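Side-chain contacts in hexokinase (Schistosoma mansoni, PDB 1BDG), which catalyses the ATP-dependent phosphorylation of glucose and other hexoses to hexose 6-phosphates, the first step of glycolysis: residues S401-K404 with F409-R412; A378-A383 with D418-K423; V199-S204 with R430-G435. All blocks are in the same frame, centred on the assembly; numbering follows the deposited sequence.

Contact 1 (S401-K404 with F409-R412); sequences SLYK and FCER. With SO4 (sulfate ion), chain D.
Tyr403 and Cys410 are joined through one water: it donates to Tyr403 O at 2.7 Å and accepts from Cys410 N at 2.8 Å. The bridge ties a carbonyl near the end of helix 401-405 to an N-H in the first turn of helix 409-420. Although Tyr403 CB points away from residues 409-412, CG is anti to the backbone N (chi1 174°) and the ring brings CE1 to 3.5 Å from Cys410 CB. Cys410 SG approaches the same ring obliquely, 5.2 Å from its centroid, in a sulfur-aromatic contact. Leu402 CB lies over one face of the Phe409 ring, a CH-pi contact 4.1 Å from the centroid and 6° off the normal. Leu402 CD1 reaches farther out, to 3.8 Å from Phe409 CE2, while Ala375 of helix 357-389 also packs on Phe409. One turn along, Arg412 holds a sulfate, probably from the crystallisation liquor, at the edge of its guanidinium: NE donates to O3 at 2.8 Å and NH2 to O2 at 2.9 Å, with the sulfur in the group's plane. Residues 401-404 belong to an ATP-binding stretch inferred by similarity, and Leu402 packs near Gly288 and Thr325 of the same inferred site. The two helices thus meet here through apolar and ring contacts with no direct hydrogen bond, and one water satisfies both Tyr403 O and Cys410 N.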
loop_
_atom_site.group_PDB
_atom_site.type_symbol
_atom_site.label_atom_id
_atom_site.label_comp_id
_atom_site.label_asym_id
_atom_site.label_seq_id
_atom_site.Cartn_x
_atom_site.Cartn_y
_atom_site.Cartn_z
ATOM N N SER A 401 0.109 7.831 -1.021
ATOM C CA SER A 401 1.031 8.958 -0.999
ATOM C C SER A 401 2.016 8.969 -2.140
ATOM O O SER A 401 2.380 10.033 -2.647
ATOM C CB SER A 401 1.831 8.925 0.285
ATOM O OG SER A 401 0.986 8.573 1.360
ATOM N N LEU A 402 2.507 7.793 -2.502
ATOM C CA LEU A 402 3.480 7.718 -3.564
ATOM C C LEU A 402 2.928 8.263 -4.874
ATOM O O LEU A 402 3.540 9.129 -5.509
ATOM C CB LEU A 402 4.007 6.293 -3.691
ATOM C CG LEU A 402 5.171 6.122 -2.725
ATOM C CD1 LEU A 402 5.860 4.800 -2.968
ATOM C CD2 LEU A 402 6.166 7.256 -2.948
ATOM N N TYR A 403 1.740 7.802 -5.229
ATOM C CA TYR A 403 1.096 8.241 -6.434
ATOM C C TYR A 403 0.828 9.738 -6.296
ATOM O O TYR A 403 1.233 10.528 -7.144
ATOM C CB TYR A 403 -0.225 7.467 -6.638
ATOM C CG TYR A 403 -1.059 7.950 -7.815
ATOM C CD1 TYR A 403 -0.790 7.506 -9.117
ATOM C CD2 TYR A 403 -2.082 8.889 -7.629
ATOM C CE1 TYR A 403 -1.517 7.987 -10.209
ATOM C CE2 TYR A 403 -2.814 9.378 -8.704
ATOM C CZ TYR A 403 -2.532 8.925 -9.993
ATOM O OH TYR A 403 -3.285 9.383 -11.055
ATOM N N LYS A 404 0.200 10.123 -5.191
ATOM C CA LYS A 404 -0.177 11.511 -4.935
ATOM C C LYS A 404 0.877 12.588 -4.776
ATOM O O LYS A 404 0.899 13.555 -5.538
ATOM C CB LYS A 404 -1.117 11.577 -3.742
ATOM C CG LYS A 404 -2.485 11.067 -4.076
ATOM C CD LYS A 404 -3.468 11.253 -2.947
ATOM C CE LYS A 404 -3.449 10.087 -2.003
ATOM N NZ LYS A 404 -4.736 10.060 -1.260
ATOM N N PHE A 409 6.454 9.866 -10.002
ATOM C CA PHE A 409 6.067 8.484 -9.698
ATOM C C PHE A 409 5.094 7.845 -10.689
ATOM O O PHE A 409 5.400 6.814 -11.279
ATOM C CB PHE A 409 5.526 8.313 -8.275
ATOM C CG PHE A 409 5.522 6.870 -7.806
ATOM C CD1 PHE A 409 4.441 6.036 -8.068
ATOM C CD2 PHE A 409 6.609 6.344 -7.123
ATOM C CE1 PHE A 409 4.448 4.717 -7.657
ATOM C CE2 PHE A 409 6.619 5.021 -6.711
ATOM C CZ PHE A 409 5.538 4.209 -6.978
ATOM N N CYS A 410 3.913 8.421 -10.843
ATOM C CA CYS A 410 2.934 7.882 -11.784
ATOM C C CYS A 410 3.467 8.072 -13.194
ATOM O O CYS A 410 3.208 7.259 -14.087
ATOM C CB CYS A 410 1.593 8.602 -11.636
ATOM S SG CYS A 410 0.957 9.353 -13.164
ATOM N N GLU A 411 4.240 9.143 -13.368
ATOM C CA GLU A 411 4.829 9.476 -14.653
ATOM C C GLU A 411 5.707 8.328 -15.148
ATOM O O GLU A 411 5.668 7.980 -16.319
ATOM C CB GLU A 411 5.646 10.764 -14.530
ATOM C CG GLU A 411 4.856 12.081 -14.484
ATOM C CD GLU A 411 3.649 12.075 -13.537
ATOM O OE1 GLU A 411 3.812 11.868 -12.295
ATOM O OE2 GLU A 411 2.519 12.316 -14.053
ATOM N N ARG A 412 6.464 7.718 -14.242
ATOM C CA ARG A 412 7.359 6.613 -14.576
ATOM C C ARG A 412 6.691 5.229 -14.529
ATOM O O ARG A 412 6.918 4.394 -15.405
ATOM C CB ARG A 412 8.586 6.641 -13.666
ATOM C CG ARG A 412 9.467 7.860 -13.818
ATOM C CD ARG A 412 10.582 7.761 -12.829
ATOM N NE ARG A 412 11.457 8.929 -12.784
ATOM C CZ ARG A 412 11.940 9.430 -11.650
ATOM N NH1 ARG A 412 11.576 8.896 -10.490
ATOM N NH2 ARG A 412 12.751 10.489 -11.664
HETATM S S SO4 D . 13.197 10.429 -15.536
HETATM O O1 SO4 D . 13.154 11.205 -16.757
HETATM O O2 SO4 D . 13.230 11.326 -14.400
HETATM O O3 SO4 D . 12.029 9.590 -15.460
HETATM O O4 SO4 D . 14.380 9.599 -15.534
HETATM O O HOH W 1 3.313 10.298 -8.861
#

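Contact 2 (A378-A383 with D418-K423); sequences AGAGIA and DKLKPK
Ala383 and Leu420 form the close part of this contact, their CB atoms 3.4 Å apart where the end of helix 409-420 comes down on helix 357-389. Leu420 CG is turned beside its own backbone N (chi1 -46°), and the nearly straight second torsion carries CD1 on past Ala383 toward the preceding helical turn. There CD1 lies 4.1 Å from Ala380 CA and 4.2 Å from Ala380 CB, so one leucine spans two small residues three positions apart. The backbones approach most nearly at Ala383 and Lys421, whose CA atoms are 4.6 Å apart; the small alanine side chain fits such a close pass. No hydrogen bond crosses between the segments, and the join is apolar.

The looser side begins where the chain leaves the helix. Lys421 is the first residue off helical geometry, and its aliphatic chain leads away from Ala383, with NZ hydrogen-bonded to Thr425 O. Asp418 and Lys419 face solvent on the turn before, Asp418 pointing away from the alanines. Beyond Leu420, Tyr26 and Glu27 of helix 23-41 pack on the same side chain. Ile382 meets Met413 and Val417 of helix 409-420 and Leu216 of strand 212-218. Helix 357-389 thus packs against both helix 409-420 and strand 212-218, and helix 23-41 touches Leu420.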
loop_
_atom_site.group_PDB
_atom_site.type_symbol
_atom_site.label_atom_id
_atom_site.label_comp_id
_atom_site.label_asym_id
_atom_site.label_seq_id
_atom_site.Cartn_x
_atom_site.Cartn_y
_atom_site.Cartn_z
ATOM N N ALA A 378 6.156 -1.156 -9.353
ATOM C CA ALA A 378 4.687 -1.142 -9.286
ATOM C C ALA A 378 4.152 -1.244 -10.709
ATOM O O ALA A 378 3.151 -1.939 -10.968
ATOM C CB ALA A 378 4.202 0.134 -8.636
ATOM N N GLY A 379 4.868 -0.582 -11.622
ATOM C CA GLY A 379 4.523 -0.580 -13.031
ATOM C C GLY A 379 4.575 -1.974 -13.622
ATOM O O GLY A 379 3.717 -2.350 -14.417
ATOM N N ALA A 380 5.566 -2.763 -13.228
ATOM C CA ALA A 380 5.667 -4.115 -13.742
ATOM C C ALA A 380 4.443 -4.841 -13.233
ATOM O O ALA A 380 3.734 -5.476 -13.999
ATOM C CB ALA A 380 6.927 -4.786 -13.248
ATOM N N GLY A 381 4.157 -4.669 -11.947
ATOM C CA GLY A 381 3.004 -5.309 -11.334
ATOM C C GLY A 381 1.689 -5.055 -12.049
ATOM O O GLY A 381 0.908 -5.989 -12.231
ATOM N N ILE A 382 1.414 -3.814 -12.455
ATOM C CA ILE A 382 0.160 -3.561 -13.149
ATOM C C ILE A 382 0.206 -4.261 -14.492
ATOM O O ILE A 382 -0.796 -4.813 -14.923
ATOM C CB ILE A 382 -0.140 -2.071 -13.401
ATOM C CG1 ILE A 382 -0.164 -1.289 -12.100
ATOM C CG2 ILE A 382 -1.523 -1.923 -14.078
ATOM C CD1 ILE A 382 -0.391 0.165 -12.340
ATOM N N ALA A 383 1.361 -4.260 -15.149
ATOM C CA ALA A 383 1.475 -4.927 -16.437
ATOM C C ALA A 383 1.193 -6.398 -16.263
ATOM O O ALA A 383 0.782 -7.067 -17.189
ATOM C CB ALA A 383 2.832 -4.739 -17.002
ATOM N N ASP A 418 3.613 0.392 -19.706
ATOM C CA ASP A 418 3.504 0.568 -21.131
ATOM C C ASP A 418 4.398 -0.348 -21.949
ATOM O O ASP A 418 4.021 -0.764 -23.034
ATOM C CB ASP A 418 3.767 2.014 -21.477
ATOM C CG ASP A 418 2.630 2.634 -22.215
ATOM O OD1 ASP A 418 2.147 2.013 -23.170
ATOM O OD2 ASP A 418 2.219 3.747 -21.850
ATOM N N LYS A 419 5.591 -0.649 -21.456
ATOM C CA LYS A 419 6.497 -1.541 -22.193
ATOM C C LYS A 419 6.148 -3.011 -21.978
ATOM O O LYS A 419 6.624 -3.874 -22.717
ATOM C CB LYS A 419 7.955 -1.329 -21.761
ATOM C CG LYS A 419 8.576 -0.047 -22.256
ATOM C CD LYS A 419 9.840 0.266 -21.493
ATOM C CE LYS A 419 10.382 1.621 -21.884
ATOM N NZ LYS A 419 9.340 2.676 -21.747
ATOM N N LEU A 420 5.360 -3.292 -20.936
ATOM C CA LEU A 420 4.983 -4.663 -20.581
ATOM C C LEU A 420 3.505 -5.027 -20.676
ATOM O O LEU A 420 3.154 -6.196 -20.488
ATOM C CB LEU A 420 5.451 -4.968 -19.163
ATOM C CG LEU A 420 6.871 -4.548 -18.836
ATOM C CD1 LEU A 420 7.238 -4.975 -17.433
ATOM C CD2 LEU A 420 7.813 -5.165 -19.861
ATOM N N LYS A 421 2.630 -4.056 -20.920
ATOM C CA LYS A 421 1.207 -4.379 -20.997
ATOM C C LYS A 421 0.880 -5.070 -22.296
ATOM O O LYS A 421 1.673 -5.018 -23.234
ATOM C CB LYS A 421 0.331 -3.124 -20.864
ATOM C CG LYS A 421 0.351 -2.206 -22.052
ATOM C CD LYS A 421 -0.515 -0.990 -21.806
ATOM C CE LYS A 421 -0.567 -0.113 -23.060
ATOM N NZ LYS A 421 -1.062 -0.878 -24.248
ATOM N N PRO A 422 -0.261 -5.797 -22.345
ATOM C CA PRO A 422 -0.666 -6.486 -23.579
ATOM C C PRO A 422 -0.824 -5.388 -24.646
ATOM O O PRO A 422 -1.559 -4.409 -24.429
ATOM C CB PRO A 422 -2.028 -7.081 -23.198
ATOM C CG PRO A 422 -1.865 -7.391 -21.776
ATOM C CD PRO A 422 -1.178 -6.146 -21.243
ATOM N N LYS A 423 -0.135 -5.538 -25.775
ATOM C CA LYS A 423 -0.180 -4.549 -26.840
ATOM C C LYS A 423 -1.588 -4.077 -27.253
ATOM O O LYS A 423 -1.751 -2.964 -27.784
ATOM C CB LYS A 423 0.573 -5.055 -28.046
#

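Contact 3 (V199-S204 with R430-G435); sequences VGTLAS and RLSEDG
The turn that leaves edge strand 426-431 and leads into helix 435-444 packs here against helix 197-206, with Ser432 and Gly435 meeting Thr201 and Ser204. The one direct hydrogen bond runs from Ser204 OG to Gly435 O at 2.6 Å. The hydroxyl meets this carbonyl at a C=O...O angle of 153° and 20° out of its plane. Ser204 OG stands anti to its own carbonyl carbon (chi1 -75°), a setting that aims it across at the turn, while Ser204 CB rests 3.6 Å from Ser432 OG. One helical turn earlier, Thr201 presents its methyl: CG2 packs 3.7 Å from Ser432 CB. The Thr201 hydroxyl is held mainly by its own helix, through a hydrogen bond to Asp197 O, and takes a weak bond of 3.3 Å from a water to OG1. The same water lies 2.6 Å from Ser432 OG, so both hydroxyls share it in this buried seam.

The receiving loop is compact. Ser432 is the centre of an inverse gamma turn and also starts a type I beta turn closed by Gly435 N to Ser432 O at 3.0 Å; the positive phi of Gly435 suits a glycine. Gly435 lies near Asp74 of a predicted ATP site. Residues 199-204 follow closely on the predicted junction of the small and large subdomains; a helix after the glucose-binding Asn196 and Asp197, packed on the turn after an edge strand, belongs to the large lobe of the actin-like ATPase fold that hexokinases share.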
loop_
_atom_site.group_PDB
_atom_site.type_symbol
_atom_site.label_atom_id
_atom_site.label_comp_id
_atom_site.label_asym_id
_atom_site.label_seq_id
_atom_site.Cartn_x
_atom_site.Cartn_y
_atom_site.Cartn_z
ATOM N N VAL A 199 -9.618 -3.419 -2.410
ATOM C CA VAL A 199 -10.998 -3.789 -2.758
ATOM C C VAL A 199 -11.883 -2.544 -2.637
ATOM O O VAL A 199 -12.624 -2.207 -3.564
ATOM C CB VAL A 199 -11.520 -4.943 -1.847
ATOM C CG1 VAL A 199 -12.831 -5.476 -2.364
ATOM C CG2 VAL A 199 -10.507 -6.070 -1.806
ATOM N N GLY A 200 -11.738 -1.820 -1.528
ATOM C CA GLY A 200 -12.505 -0.609 -1.323
ATOM C C GLY A 200 -12.229 0.383 -2.430
ATOM O O GLY A 200 -13.134 1.043 -2.917
ATOM N N THR A 201 -10.975 0.485 -2.846
ATOM C CA THR A 201 -10.593 1.399 -3.915
ATOM C C THR A 201 -11.231 0.953 -5.238
ATOM O O THR A 201 -11.862 1.756 -5.920
ATOM C CB THR A 201 -9.046 1.489 -4.038
ATOM O OG1 THR A 201 -8.487 1.968 -2.802
ATOM C CG2 THR A 201 -8.636 2.411 -5.162
ATOM N N LEU A 202 -11.111 -0.327 -5.591
ATOM C CA LEU A 202 -11.713 -0.818 -6.836
ATOM C C LEU A 202 -13.195 -0.425 -6.857
ATOM O O LEU A 202 -13.687 0.042 -7.871
ATOM C CB LEU A 202 -11.545 -2.341 -6.981
ATOM C CG LEU A 202 -11.819 -2.965 -8.371
ATOM C CD1 LEU A 202 -11.236 -4.371 -8.462
ATOM C CD2 LEU A 202 -13.300 -2.984 -8.697
ATOM N N ALA A 203 -13.879 -0.545 -5.718
ATOM C CA ALA A 203 -15.288 -0.162 -5.622
ATOM C C ALA A 203 -15.533 1.351 -5.841
ATOM O O ALA A 203 -16.398 1.725 -6.632
ATOM C CB ALA A 203 -15.866 -0.613 -4.298
ATOM N N SER A 204 -14.798 2.222 -5.156
ATOM C CA SER A 204 -14.983 3.665 -5.353
ATOM C C SER A 204 -14.785 3.997 -6.818
ATOM O O SER A 204 -15.478 4.863 -7.379
ATOM C CB SER A 204 -13.961 4.481 -4.561
ATOM O OG SER A 204 -14.267 4.515 -3.183
ATOM N N ARG A 430 -6.816 6.050 -12.904
ATOM C CA ARG A 430 -7.813 7.013 -12.452
ATOM C C ARG A 430 -7.703 7.087 -10.927
ATOM O O ARG A 430 -8.023 6.122 -10.234
ATOM C CB ARG A 430 -9.200 6.513 -12.875
ATOM C CG ARG A 430 -10.375 7.476 -12.687
ATOM C CD ARG A 430 -11.679 6.823 -13.195
ATOM N NE ARG A 430 -12.690 7.789 -13.643
ATOM C CZ ARG A 430 -13.308 8.666 -12.850
ATOM N NH1 ARG A 430 -13.022 8.700 -11.553
ATOM N NH2 ARG A 430 -14.198 9.524 -13.359
ATOM N N LEU A 431 -7.175 8.191 -10.403
ATOM C CA LEU A 431 -7.021 8.354 -8.951
ATOM C C LEU A 431 -8.362 8.249 -8.246
ATOM O O LEU A 431 -9.349 8.815 -8.699
ATOM C CB LEU A 431 -6.371 9.705 -8.617
ATOM C CG LEU A 431 -6.596 10.227 -7.191
ATOM C CD1 LEU A 431 -5.340 10.099 -6.370
ATOM C CD2 LEU A 431 -7.039 11.666 -7.236
ATOM N N SER A 432 -8.383 7.524 -7.134
ATOM C CA SER A 432 -9.587 7.319 -6.336
ATOM C C SER A 432 -9.782 8.452 -5.308
ATOM O O SER A 432 -9.655 8.260 -4.081
ATOM C CB SER A 432 -9.496 5.974 -5.641
ATOM O OG SER A 432 -10.589 5.777 -4.785
ATOM N N GLU A 433 -10.184 9.608 -5.826
ATOM C CA GLU A 433 -10.393 10.822 -5.057
ATOM C C GLU A 433 -11.010 10.752 -3.673
ATOM O O GLU A 433 -10.421 11.257 -2.723
ATOM C CB GLU A 433 -11.182 11.812 -5.891
ATOM C CG GLU A 433 -10.339 12.926 -6.486
ATOM C CD GLU A 433 -11.140 13.780 -7.455
ATOM O OE1 GLU A 433 -12.034 14.533 -6.983
ATOM O OE2 GLU A 433 -10.885 13.674 -8.688
ATOM N N ASP A 434 -12.187 10.136 -3.552
ATOM C CA ASP A 434 -12.922 10.062 -2.275
ATOM C C ASP A 434 -12.547 8.892 -1.361
ATOM O O ASP A 434 -13.327 8.499 -0.480
ATOM C CB ASP A 434 -14.432 10.062 -2.555
ATOM N N GLY A 435 -11.390 8.286 -1.619
ATOM C CA GLY A 435 -10.923 7.178 -0.797
ATOM C C GLY A 435 -11.782 5.920 -0.777
ATOM O O GLY A 435 -12.786 5.804 -1.496
HETATM O O HOH W 2 -9.386 5.162 -2.611
#

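How the contacts relate
All three contacts include residues of the predicted large subdomain and are nested along the chain: contact 1 falls within the loop closed by contact 2, and both fall within the long loop closed by contact 3. Contacts 1 and 2 share helix 409-420, one near its start and the other at its end, their centres 15 Å apart. That helix is followed by strand 426-431, which leads into contact 3. Contacts 1 and 3 touch directly, Tyr403 CE2 lying 3.5 Å from Leu431 CD1, whereas contacts 2 and 3 stay 20 Å apart between centres. Contact 1 thus holds residues of a probable ATP site, contact 3 lies on the helix that begins at the glucose-binding Asp197, and contact 2 is farther off on shared helix 409-420.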